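Local coordinates for protein siderophore enterobactin esterase (PDB 6GUO) that hydrolyses the ester bonds of the bacterial siderophore enterobactin inside the fungal cell, an activity required for the release of its iron, at residues L135-I138 with A139-R143; P144-L148 with K149-R153; A24-D28 with G29-I33. All coordinates share one frame; numbering follows the deposited sequence.

Interaction 1 (L135-I138 with A139-R143); sequences LTFI and AEIVR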
ATOM      1  N   LEU A 135     -23.769   3.222  -8.779  1.00 19.78           N
ATOM      2  CA  LEU A 135     -23.408   4.630  -8.696  1.00 22.04           C
ATOM      3  C   LEU A 135     -24.494   5.446  -7.981  1.00 20.90           C
ATOM      4  O   LEU A 135     -24.192   6.327  -7.175  1.00 20.51           O
ATOM      5  CB  LEU A 135     -23.159   5.158 -10.104  1.00 25.27           C
ATOM      6  CG  LEU A 135     -22.590   6.557 -10.317  1.00 28.18           C
ATOM      7  CD1 LEU A 135     -21.552   6.930  -9.267  1.00 28.94           C
ATOM      8  CD2 LEU A 135     -21.968   6.622 -11.704  1.00 29.14           C
ATOM      9  N   THR A 136     -25.756   5.129  -8.275  1.00 20.78           N
ATOM     10  CA  THR A 136     -26.898   5.704  -7.562  1.00 21.17           C
ATOM     11  C   THR A 136     -26.835   5.356  -6.070  1.00 20.31           C
ATOM     12  O   THR A 136     -27.041   6.220  -5.216  1.00 20.95           O
ATOM     13  CB  THR A 136     -28.226   5.211  -8.177  1.00 22.58           C
ATOM     14  OG1 THR A 136     -28.274   5.596  -9.554  1.00 23.95           O
ATOM     15  CG2 THR A 136     -29.427   5.792  -7.464  1.00 24.31           C
ATOM     16  N   PHE A 137     -26.529   4.093  -5.776  1.00 19.30           N
ATOM     17  CA  PHE A 137     -26.379   3.604  -4.402  1.00 19.28           C
ATOM     18  C   PHE A 137     -25.303   4.372  -3.629  1.00 17.97           C
ATOM     19  O   PHE A 137     -25.529   4.793  -2.492  1.00 17.96           O
ATOM     20  CB  PHE A 137     -26.081   2.095  -4.418  1.00 20.19           C
ATOM     21  CG  PHE A 137     -25.745   1.517  -3.078  1.00 19.97           C
ATOM     22  CD1 PHE A 137     -26.723   1.375  -2.103  1.00 21.12           C
ATOM     23  CD2 PHE A 137     -24.449   1.088  -2.794  1.00 19.45           C
ATOM     24  CE1 PHE A 137     -26.418   0.833  -0.862  1.00 20.68           C
ATOM     25  CE2 PHE A 137     -24.141   0.545  -1.557  1.00 20.00           C
ATOM     26  CZ  PHE A 137     -25.125   0.414  -0.590  1.00 19.91           C
ATOM     27  N   ILE A 138     -24.147   4.572  -4.253  1.00 16.71           N
ATOM     28  CA  ILE A 138     -23.051   5.307  -3.612  1.00 17.28           C
ATOM     29  C   ILE A 138     -23.443   6.766  -3.359  1.00 18.43           C
ATOM     30  O   ILE A 138     -23.261   7.278  -2.254  1.00 18.47           O
ATOM     31  CB  ILE A 138     -21.749   5.221  -4.436  1.00 17.61           C
ATOM     32  CG1 ILE A 138     -21.219   3.779  -4.417  1.00 17.74           C
ATOM     33  CG2 ILE A 138     -20.685   6.168  -3.882  1.00 18.06           C
ATOM     34  CD1 ILE A 138     -20.160   3.491  -5.457  1.00 18.88           C
ATOM     35  N   ALA A 139     -24.000   7.406  -4.380  1.00 19.96           N
ATOM     36  CA  ALA A 139     -24.340   8.830  -4.331  1.00 22.60           C
ATOM     37  C   ALA A 139     -25.550   9.164  -3.445  1.00 23.21           C
ATOM     38  O   ALA A 139     -25.565  10.217  -2.803  1.00 24.12           O
ATOM     39  CB  ALA A 139     -24.564   9.358  -5.743  1.00 24.34           C
ATOM     40  N   GLU A 140     -26.555   8.286  -3.424  1.00 23.00           N
ATOM     41  CA  GLU A 140     -27.827   8.562  -2.740  1.00 23.68           C
ATOM     42  C   GLU A 140     -28.019   7.846  -1.399  1.00 21.04           C
ATOM     43  O   GLU A 140     -28.822   8.299  -0.587  1.00 21.95           O
ATOM     44  CB  GLU A 140     -28.999   8.278  -3.688  1.00 26.52           C
ATOM     45  CG  GLU A 140     -29.012   9.235  -4.877  1.00 30.25           C
ATOM     46  CD  GLU A 140     -30.047   8.905  -5.937  1.00 31.86           C
ATOM     47  OE1 GLU A 140     -31.087   8.296  -5.609  1.00 34.98           O
ATOM     48  OE2 GLU A 140     -29.817   9.277  -7.112  1.00 36.16           O
ATOM     49  N   ILE A 141     -27.289   6.752  -1.163  1.00 18.87           N
ATOM     50  CA  ILE A 141     -27.414   5.965   0.069  1.00 18.57           C
ATOM     51  C   ILE A 141     -26.140   6.028   0.916  1.00 17.68           C
ATOM     52  O   ILE A 141     -26.189   6.434   2.080  1.00 17.66           O
ATOM     53  CB  ILE A 141     -27.772   4.487  -0.236  1.00 19.92           C
ATOM     54  CG1 ILE A 141     -29.009   4.394  -1.143  1.00 20.52           C
ATOM     55  CG2 ILE A 141     -27.982   3.691   1.050  1.00 20.71           C
ATOM     56  CD1 ILE A 141     -30.274   5.024  -0.583  1.00 21.50           C
ATOM     57  N   VAL A 142     -25.006   5.641   0.335  1.00 16.55           N
ATOM     58  CA  VAL A 142     -23.758   5.542   1.106  1.00 16.58           C
ATOM     59  C   VAL A 142     -23.231   6.924   1.484  1.00 16.67           C
ATOM     60  O   VAL A 142     -22.983   7.210   2.654  1.00 16.57           O
ATOM     61  CB  VAL A 142     -22.665   4.754   0.349  1.00 16.32           C
ATOM     62  CG1 VAL A 142     -21.361   4.734   1.145  1.00 16.39           C
ATOM     63  CG2 VAL A 142     -23.134   3.333   0.069  1.00 16.69           C
ATOM     64  N   ARG A 143     -23.073   7.781   0.491  1.00 16.49           N
ATOM     65  CA  ARG A 143     -22.489   9.098   0.720  1.00 18.39           C
ATOM     66  C   ARG A 143     -23.273   9.959   1.726  1.00 16.97           C
ATOM     67  O   ARG A 143     -22.675  10.523   2.637  1.00 15.03           O
ATOM     68  CB  ARG A 143     -22.272   9.804  -0.611  1.00 20.98           C
ATOM     69  CG  ARG A 143     -21.737  11.209  -0.508  1.00 23.93           C
ATOM     70  CD  ARG A 143     -21.022  11.539  -1.799  1.00 27.26           C
ATOM     71  NE  ARG A 143     -20.754  12.955  -1.916  1.00 30.68           N
ATOM     72  CZ  ARG A 143     -20.208  13.530  -2.984  1.00 35.29           C
ATOM     73  NH1 ARG A 143     -20.014  14.845  -2.982  1.00 37.56           N
ATOM     74  NH2 ARG A 143     -19.849  12.802  -4.047  1.00 38.02           N
TER

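Interaction 2 (P144-L148 with K149-R153); sequences PFVEL and KVFPR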
ATOM      1  N   PRO A 144     -24.610  10.037   1.588  1.00 16.78           N
ATOM      2  CA  PRO A 144     -25.375  10.774   2.596  1.00 17.06           C
ATOM      3  C   PRO A 144     -25.336  10.157   3.990  1.00 16.13           C
ATOM      4  O   PRO A 144     -25.353  10.893   4.965  1.00 18.04           O
ATOM      5  CB  PRO A 144     -26.802  10.776   2.026  1.00 17.32           C
ATOM      6  CG  PRO A 144     -26.602  10.652   0.553  1.00 17.35           C
ATOM      7  CD  PRO A 144     -25.454   9.690   0.433  1.00 17.38           C
ATOM      8  N   PHE A 145     -25.274   8.832   4.090  1.00 15.96           N
ATOM      9  CA  PHE A 145     -25.093   8.183   5.386  1.00 17.10           C
ATOM     10  C   PHE A 145     -23.793   8.644   6.051  1.00 16.60           C
ATOM     11  O   PHE A 145     -23.790   9.028   7.220  1.00 17.15           O
ATOM     12  CB  PHE A 145     -25.118   6.658   5.248  1.00 18.83           C
ATOM     13  CG  PHE A 145     -24.735   5.933   6.507  1.00 20.67           C
ATOM     14  CD1 PHE A 145     -25.642   5.819   7.556  1.00 22.67           C
ATOM     15  CD2 PHE A 145     -23.468   5.365   6.648  1.00 21.53           C
ATOM     16  CE1 PHE A 145     -25.295   5.152   8.723  1.00 23.51           C
ATOM     17  CE2 PHE A 145     -23.115   4.702   7.816  1.00 22.64           C
ATOM     18  CZ  PHE A 145     -24.032   4.593   8.853  1.00 23.19           C
ATOM     19  N   VAL A 146     -22.701   8.632   5.293  1.00 15.51           N
ATOM     20  CA  VAL A 146     -21.400   9.045   5.828  1.00 16.24           C
ATOM     21  C   VAL A 146     -21.406  10.532   6.212  1.00 16.65           C
ATOM     22  O   VAL A 146     -20.976  10.900   7.313  1.00 17.22           O
ATOM     23  CB  VAL A 146     -20.258   8.717   4.836  1.00 16.85           C
ATOM     24  CG1 VAL A 146     -18.929   9.302   5.308  1.00 18.01           C
ATOM     25  CG2 VAL A 146     -20.137   7.209   4.667  1.00 17.29           C
ATOM     26  N   GLU A 147     -21.929  11.370   5.323  1.00 16.90           N
ATOM     27  CA  GLU A 147     -21.913  12.822   5.527  1.00 18.32           C
ATOM     28  C   GLU A 147     -22.918  13.305   6.579  1.00 18.45           C
ATOM     29  O   GLU A 147     -22.577  14.149   7.403  1.00 18.63           O
ATOM     30  CB  GLU A 147     -22.130  13.558   4.202  1.00 20.27           C
ATOM     31  CG  GLU A 147     -20.960  13.426   3.230  1.00 21.59           C
ATOM     32  CD  GLU A 147     -21.043  14.362   2.029  1.00 23.55           C
ATOM     33  OE1 GLU A 147     -21.944  15.227   1.986  1.00 27.22           O
ATOM     34  OE2 GLU A 147     -20.197  14.232   1.115  1.00 23.04           O
ATOM     35  N   LEU A 148     -24.138  12.766   6.556  1.00 17.97           N
ATOM     36  CA  LEU A 148     -25.227  13.264   7.405  1.00 18.91           C
ATOM     37  C   LEU A 148     -25.426  12.492   8.713  1.00 18.97           C
ATOM     38  O   LEU A 148     -25.932  13.071   9.677  1.00 20.00           O
ATOM     39  CB  LEU A 148     -26.541  13.311   6.616  1.00 19.63           C
ATOM     40  CG  LEU A 148     -26.511  14.007   5.247  1.00 21.78           C
ATOM     41  CD1 LEU A 148     -27.927  14.177   4.716  1.00 21.05           C
ATOM     42  CD2 LEU A 148     -25.805  15.355   5.277  1.00 24.09           C
ATOM     43  N   LYS A 149     -25.053  11.209   8.754  1.00 18.11           N
ATOM     44  CA  LYS A 149     -25.197  10.389   9.972  1.00 20.17           C
ATOM     45  C   LYS A 149     -23.877  10.140  10.712  1.00 19.42           C
ATOM     46  O   LYS A 149     -23.821  10.281  11.936  1.00 20.69           O
ATOM     47  CB  LYS A 149     -25.876   9.049   9.663  1.00 21.59           C
ATOM     48  CG  LYS A 149     -27.326   9.161   9.202  1.00 23.48           C
ATOM     49  CD  LYS A 149     -28.247   9.620  10.326  1.00 26.42           C
ATOM     50  CE  LYS A 149     -29.643   9.037  10.200  1.00 30.51           C
ATOM     51  NZ  LYS A 149     -29.690   7.590  10.561  1.00 34.33           N
ATOM     52  N   VAL A 150     -22.827   9.771   9.983  1.00 17.51           N
ATOM     53  CA  VAL A 150     -21.543   9.433  10.601  1.00 17.43           C
ATOM     54  C   VAL A 150     -20.758  10.692  10.980  1.00 17.48           C
ATOM     55  O   VAL A 150     -20.276  10.795  12.113  1.00 17.72           O
ATOM     56  CB  VAL A 150     -20.708   8.486   9.711  1.00 16.95           C
ATOM     57  CG1 VAL A 150     -19.389   8.109  10.376  1.00 16.73           C
ATOM     58  CG2 VAL A 150     -21.510   7.226   9.403  1.00 17.34           C
ATOM     59  N   PHE A 151     -20.649  11.640  10.047  1.00 17.01           N
ATOM     60  CA  PHE A 151     -19.859  12.864  10.248  1.00 17.40           C
ATOM     61  C   PHE A 151     -20.665  14.156  10.006  1.00 18.92           C
ATOM     62  O   PHE A 151     -20.233  15.005   9.222  1.00 17.98           O
ATOM     63  CB  PHE A 151     -18.629  12.845   9.329  1.00 16.82           C
ATOM     64  CG  PHE A 151     -17.712  11.673   9.558  1.00 17.41           C
ATOM     65  CD1 PHE A 151     -16.966  11.583  10.727  1.00 17.34           C
ATOM     66  CD2 PHE A 151     -17.585  10.669   8.601  1.00 16.94           C
ATOM     67  CE1 PHE A 151     -16.115  10.509  10.942  1.00 17.86           C
ATOM     68  CE2 PHE A 151     -16.737   9.590   8.813  1.00 17.07           C
ATOM     69  CZ  PHE A 151     -16.004   9.514   9.987  1.00 17.01           C
ATOM     70  N   PRO A 152     -21.821  14.326  10.693  1.00 20.79           N
ATOM     71  CA  PRO A 152     -22.694  15.497  10.463  1.00 21.29           C
ATOM     72  C   PRO A 152     -22.063  16.868  10.736  1.00 23.19           C
ATOM     73  O   PRO A 152     -22.501  17.859  10.143  1.00 24.41           O
ATOM     74  CB  PRO A 152     -23.863  15.261  11.427  1.00 22.38           C
ATOM     75  CG  PRO A 152     -23.304  14.390  12.491  1.00 22.39           C
ATOM     76  CD  PRO A 152     -22.340  13.485  11.785  1.00 21.78           C
ATOM     77  N   ARG A 153     -21.065  16.928  11.621  1.00 22.93           N
ATOM     78  CA  ARG A 153     -20.392  18.194  11.950  1.00 25.13           C
ATOM     79  C   ARG A 153     -19.135  18.477  11.113  1.00 24.29           C
ATOM     80  O   ARG A 153     -18.448  19.468  11.362  1.00 24.99           O
ATOM     81  CB  ARG A 153     -20.073  18.244  13.449  1.00 28.08           C
ATOM     82  CG  ARG A 153     -21.321  18.147  14.317  1.00 30.09           C
ATOM     83  CD  ARG A 153     -21.027  18.290  15.802  1.00 32.23           C
ATOM     84  NE  ARG A 153     -20.004  17.353  16.266  1.00 35.72           N
ATOM     85  CZ  ARG A 153     -20.176  16.043  16.455  1.00 38.78           C
ATOM     86  NH1 ARG A 153     -21.349  15.450  16.219  1.00 41.38           N
ATOM     87  NH2 ARG A 153     -19.152  15.307  16.883  1.00 40.67           N
TER

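Interaction 3 (A24-D28 with G29-I33); sequences AGKKD and GPYQI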
ATOM      1  N   ALA A  24     -28.187  -3.818   3.959  1.00 23.22           N
ATOM      2  CA  ALA A  24     -29.017  -4.875   3.390  1.00 26.39           C
ATOM      3  C   ALA A  24     -30.211  -4.260   2.681  1.00 29.87           C
ATOM      4  O   ALA A  24     -30.698  -3.214   3.096  1.00 30.95           O
ATOM      5  CB  ALA A  24     -29.481  -5.823   4.482  1.00 27.14           C
ATOM      6  N   GLY A  25     -30.676  -4.924   1.624  1.00 34.43           N
ATOM      7  CA  GLY A  25     -31.809  -4.443   0.829  1.00 38.89           C
ATOM      8  C   GLY A  25     -31.847  -4.997  -0.585  1.00 42.37           C
ATOM      9  O   GLY A  25     -32.905  -5.392  -1.066  1.00 45.03           O
ATOM     10  N   LYS A  26     -30.692  -5.022  -1.252  1.00 48.32           N
ATOM     11  CA  LYS A  26     -30.597  -5.518  -2.627  1.00 53.63           C
ATOM     12  C   LYS A  26     -30.686  -7.044  -2.666  1.00 52.72           C
ATOM     13  O   LYS A  26     -30.163  -7.720  -1.776  1.00 46.89           O
ATOM     14  CB  LYS A  26     -29.289  -5.062  -3.282  1.00 59.79           C
ATOM     15  CG  LYS A  26     -29.280  -5.204  -4.797  1.00 66.26           C
ATOM     16  CD  LYS A  26     -27.899  -4.973  -5.382  1.00 71.75           C
ATOM     17  CE  LYS A  26     -27.950  -4.911  -6.901  1.00 78.01           C
ATOM     18  NZ  LYS A  26     -28.513  -3.625  -7.401  1.00 79.91           N
ATOM     19  N   LYS A  27     -31.334  -7.567  -3.709  1.00 54.54           N
ATOM     20  CA  LYS A  27     -31.481  -9.018  -3.937  1.00 57.13           C
ATOM     21  C   LYS A  27     -30.143  -9.765  -3.920  1.00 54.97           C
ATOM     22  O   LYS A  27     -30.027 -10.829  -3.310  1.00 52.75           O
ATOM     23  CB  LYS A  27     -32.127  -9.286  -5.299  1.00 61.40           C
ATOM     24  CG  LYS A  27     -33.582  -8.867  -5.459  1.00 64.79           C
ATOM     25  CD  LYS A  27     -33.908  -8.531  -6.914  1.00 69.01           C
ATOM     26  CE  LYS A  27     -33.642  -9.686  -7.879  1.00 70.66           C
ATOM     27  NZ  LYS A  27     -33.505  -9.214  -9.285  1.00 71.71           N
ATOM     28  N   ASP A  28     -29.148  -9.194  -4.601  1.00 55.19           N
ATOM     29  CA  ASP A  28     -27.811  -9.800  -4.743  1.00 55.22           C
ATOM     30  C   ASP A  28     -27.095 -10.053  -3.409  1.00 45.89           C
ATOM     31  O   ASP A  28     -26.182 -10.883  -3.343  1.00 45.76           O
ATOM     32  CB  ASP A  28     -26.912  -8.934  -5.641  1.00 61.91           C
ATOM     33  CG  ASP A  28     -27.440  -8.808  -7.064  1.00 66.93           C
ATOM     34  OD1 ASP A  28     -28.629  -8.459  -7.230  1.00 71.75           O
ATOM     35  OD2 ASP A  28     -26.664  -9.044  -8.015  1.00 73.03           O
ATOM     36  N   GLY A  29     -27.496  -9.324  -2.368  1.00 39.52           N
ATOM     37  CA  GLY A  29     -27.000  -9.529  -1.010  1.00 37.01           C
ATOM     38  C   GLY A  29     -26.569  -8.204  -0.420  1.00 32.23           C
ATOM     39  O   GLY A  29     -26.589  -7.182  -1.115  1.00 29.28           O
ATOM     40  N   PRO A  30     -26.165  -8.206   0.863  1.00 29.83           N
ATOM     41  CA  PRO A  30     -25.774  -6.950   1.486  1.00 26.82           C
ATOM     42  C   PRO A  30     -24.463  -6.401   0.932  1.00 22.14           C
ATOM     43  O   PRO A  30     -23.664  -7.142   0.354  1.00 24.63           O
ATOM     44  CB  PRO A  30     -25.610  -7.315   2.972  1.00 30.08           C
ATOM     45  CG  PRO A  30     -26.176  -8.689   3.125  1.00 32.03           C
ATOM     46  CD  PRO A  30     -26.018  -9.340   1.789  1.00 32.12           C
ATOM     47  N   TYR A  31     -24.280  -5.096   1.091  1.00 14.84           N
ATOM     48  CA  TYR A  31     -22.987  -4.459   0.902  1.00 18.30           C
ATOM     49  C   TYR A  31     -22.326  -4.308   2.261  1.00 19.81           C
ATOM     50  O   TYR A  31     -22.994  -4.331   3.300  1.00 19.61           O
ATOM     51  CB  TYR A  31     -23.159  -3.092   0.248  1.00 19.79           C
ATOM     52  CG  TYR A  31     -23.609  -3.167  -1.185  1.00 19.60           C
ATOM     53  CD1 TYR A  31     -22.710  -3.488  -2.197  1.00 20.45           C
ATOM     54  CD2 TYR A  31     -24.939  -2.921  -1.537  1.00 20.84           C
ATOM     55  CE1 TYR A  31     -23.117  -3.559  -3.521  1.00 20.95           C
ATOM     56  CE2 TYR A  31     -25.352  -2.985  -2.858  1.00 22.96           C
ATOM     57  CZ  TYR A  31     -24.440  -3.305  -3.850  1.00 23.10           C
ATOM     58  OH  TYR A  31     -24.854  -3.381  -5.164  1.00 24.15           O
ATOM     59  N   GLN A  32     -21.006  -4.171   2.244  1.00 19.84           N
ATOM     60  CA  GLN A  32     -20.228  -3.872   3.434  1.00 20.34           C
ATOM     61  C   GLN A  32     -19.508  -2.569   3.151  1.00 19.79           C
ATOM     62  O   GLN A  32     -18.794  -2.469   2.151  1.00 20.04           O
ATOM     63  CB  GLN A  32     -19.217  -4.981   3.720  1.00 22.22           C
ATOM     64  CG  GLN A  32     -18.335  -4.723   4.935  1.00 23.97           C
ATOM     65  CD  GLN A  32     -17.352  -5.851   5.188  1.00 25.61           C
ATOM     66  OE1 GLN A  32     -17.741  -7.014   5.298  1.00 28.22           O
ATOM     67  NE2 GLN A  32     -16.067  -5.511   5.281  1.00 25.95           N
ATOM     68  N   ILE A  33     -19.714  -1.571   4.005  1.00 17.88           N
ATOM     69  CA  ILE A  33     -18.957  -0.330   3.898  1.00 18.76           C
ATOM     70  C   ILE A  33     -17.963  -0.266   5.055  1.00 18.21           C
ATOM     71  O   ILE A  33     -18.328  -0.519   6.201  1.00 18.21           O
ATOM     72  CB  ILE A  33     -19.860   0.929   3.773  1.00 22.33           C
ATOM     73  CG1 ILE A  33     -20.657   1.230   5.046  1.00 24.44           C
ATOM     74  CG2 ILE A  33     -20.814   0.774   2.590  1.00 23.09           C
ATOM     75  CD1 ILE A  33     -21.128   2.673   5.117  1.00 25.16           C
TER
HETATM   76  O   HOH W   1     -26.147  -1.316  -6.343  1.00 27.21           O
HETATM   77  O   HOH W   2     -27.795  -4.847  -0.430  1.00 37.62           O

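Interaction 1 (L135-I138 with A139-R143)
The Phe137 ring carries Val142 CG2 over one face, a CH-pi contact with the methyl 3.8 Å from the ring centroid and 29° off the ring normal. That methyl sits toward one side of the ring, 3.4 Å from Phe137 CE2. Ile141 comes obliquely to the CD1-CE1 part of the ring, its CG2 3.8 Å from Phe137 CE1, the two side chains crossing at about a right angle. With CG anti to the backbone N (chi1 173°), Phe137 reaches forward along the helix to the pair of residues one turn on. Further aromatic neighbours are Tyr31, which stacks on this ring, and Trp5 of the second subunit.

Both residues also bond the backbone carbonyl of Phe137. Phe137 O accepts the N-H of Val142 in the carbonyl plane at 3.0 Å, and that of Ile141 from above this plane. Ile138 O then takes Arg143 N at 2.8 Å, whereas Leu135 O and Thr136 O keep the ordinary partners Ala139 N and Glu140 N. On the outer side the Glu140 carboxylate lies by the methyl of Thr136, Glu140 CD 3.5 Å from Thr136 CG2, while Thr136 OG1 bonds Asp132 O. The bonds from five residues ahead, given by Val142 N and Arg143 N, mark a pi-type turn, here a widening within helix 131-150 of the alpha/beta-hydrolase fold.

Interaction 2 (P144-L148 with K149-R153)
Lys149 and Val150 both meet Phe145 near the C-terminal end of helix 131-150, where a wider pi-type turn precedes the exit of the chain from this helix of the alpha/beta-hydrolase fold. Lys149 lays the root of its side chain beside the Phe145 ring, Lys149 CB 3.9 Å from Phe145 CD1, crossing it at about a right angle. Its chain, bent at chi2, chi3 and chi4, ends away from the contact. The backbone N of Lys149 bonds Phe145 O from above the carbonyl plane.

Val150 N reaches the same Phe145 O more directly, nearly along the C=O axis, so this one oxygen holds two successive N-H groups. The side chain of Val150 presses CG2 obliquely against the ring, 3.4 Å from Phe145 CE2. A chi1 of 171° swings Phe145 CG away from its own N, on to the next turn and these two residues. Elsewhere the ring stacks on Phe7 of the second subunit and meets Trp21 edge-to-face.

Phe151 is the first residue to leave helical backbone angles, yet its N still bonds Val146 O at 2.9 Å, five residues back. The two side chains lie side by side, pointing the same way, and Val146 CG1 meets the ring edge in plane, 3.8 Å from Phe151 CD2. The CG1 methyl of the preceding Val150 lies over one face, offset toward the rim. Val85, Val35 and Phe156 on three strands of the central sheet also touch Phe151, placing it between helix end and sheet.

Pro152, without an N-H to continue the helical bonding, comes up against carbonyls of the last turn: its CB lies 3.5 Å from Leu148 O, and its CA makes a CA-H...O contact of 3.3 Å with Glu147 O.

Interaction 3 (A24-D28 with G29-I33)
Gly29 closes a type I beta turn that begins at Lys26, within the hairpin loop joining the antiparallel strands 18-24 and 31-36. Its N bonds Lys26 O at 3.2 Å, from well above the carbonyl plane. Gly29 has a backbone shape (phi 131°, psi 176°) open to glycine, one in which a beta carbon would run into Asp28 O. A water bridges the ends of the turn, accepting from Lys26 N and donating to Gly29 O, the latter at 2.7 Å.

Lys26 sends its side chain across the loop to Tyr31. A chi1 of -164° and an extended chi2 carry CD obliquely to the phenol, 3.4 Å from Tyr31 OH; the bend at chi4 turns only the ammonium end. That end finds its main partner outside the loop, in a salt bridge to Glu133, although this lysine is poorly ordered.

Tyr31, buried at the start of its strand, has its ring in a cation-pi contact with Arg101, while its hydroxyl bonds Asp105. At the foot of the loop, Ala24 and Pro30 meet through their CB atoms at 4.4 Å, a loose apolar touch. Ala24 also pairs antiparallel with a strand of the second subunit, which carries the sheet across the dimer interface. A second water joins the two long side chains: it donates to Tyr31 OH at 2.7 Å and accepts only a weak bond from Lys26 NZ, at 3.5 Å.

Overall arrangement
From the N terminus, interaction 3 comes first, closing the hairpin between strands 18-24 and 31-36 at one margin of the central sheet. The chain then passes through strands 52-58 and 83-90 of the same sheet before entering helix 131-150, where interaction 1 and interaction 2 follow in series, none of the three nesting or crossing. Interactions 1 and 2 join directly, Ala139 O lying 3.3 Å from Pro144 CD at the helix kink. The helix also packs back on the hairpin: Phe137 CZ is 3.5 Å from Tyr31 CD2, and farther along Phe145 CD2 is 3.9 Å from Ile33 CD1. Hairpin and helix are thus packed together, and the second subunit reaches residues of all three contacts.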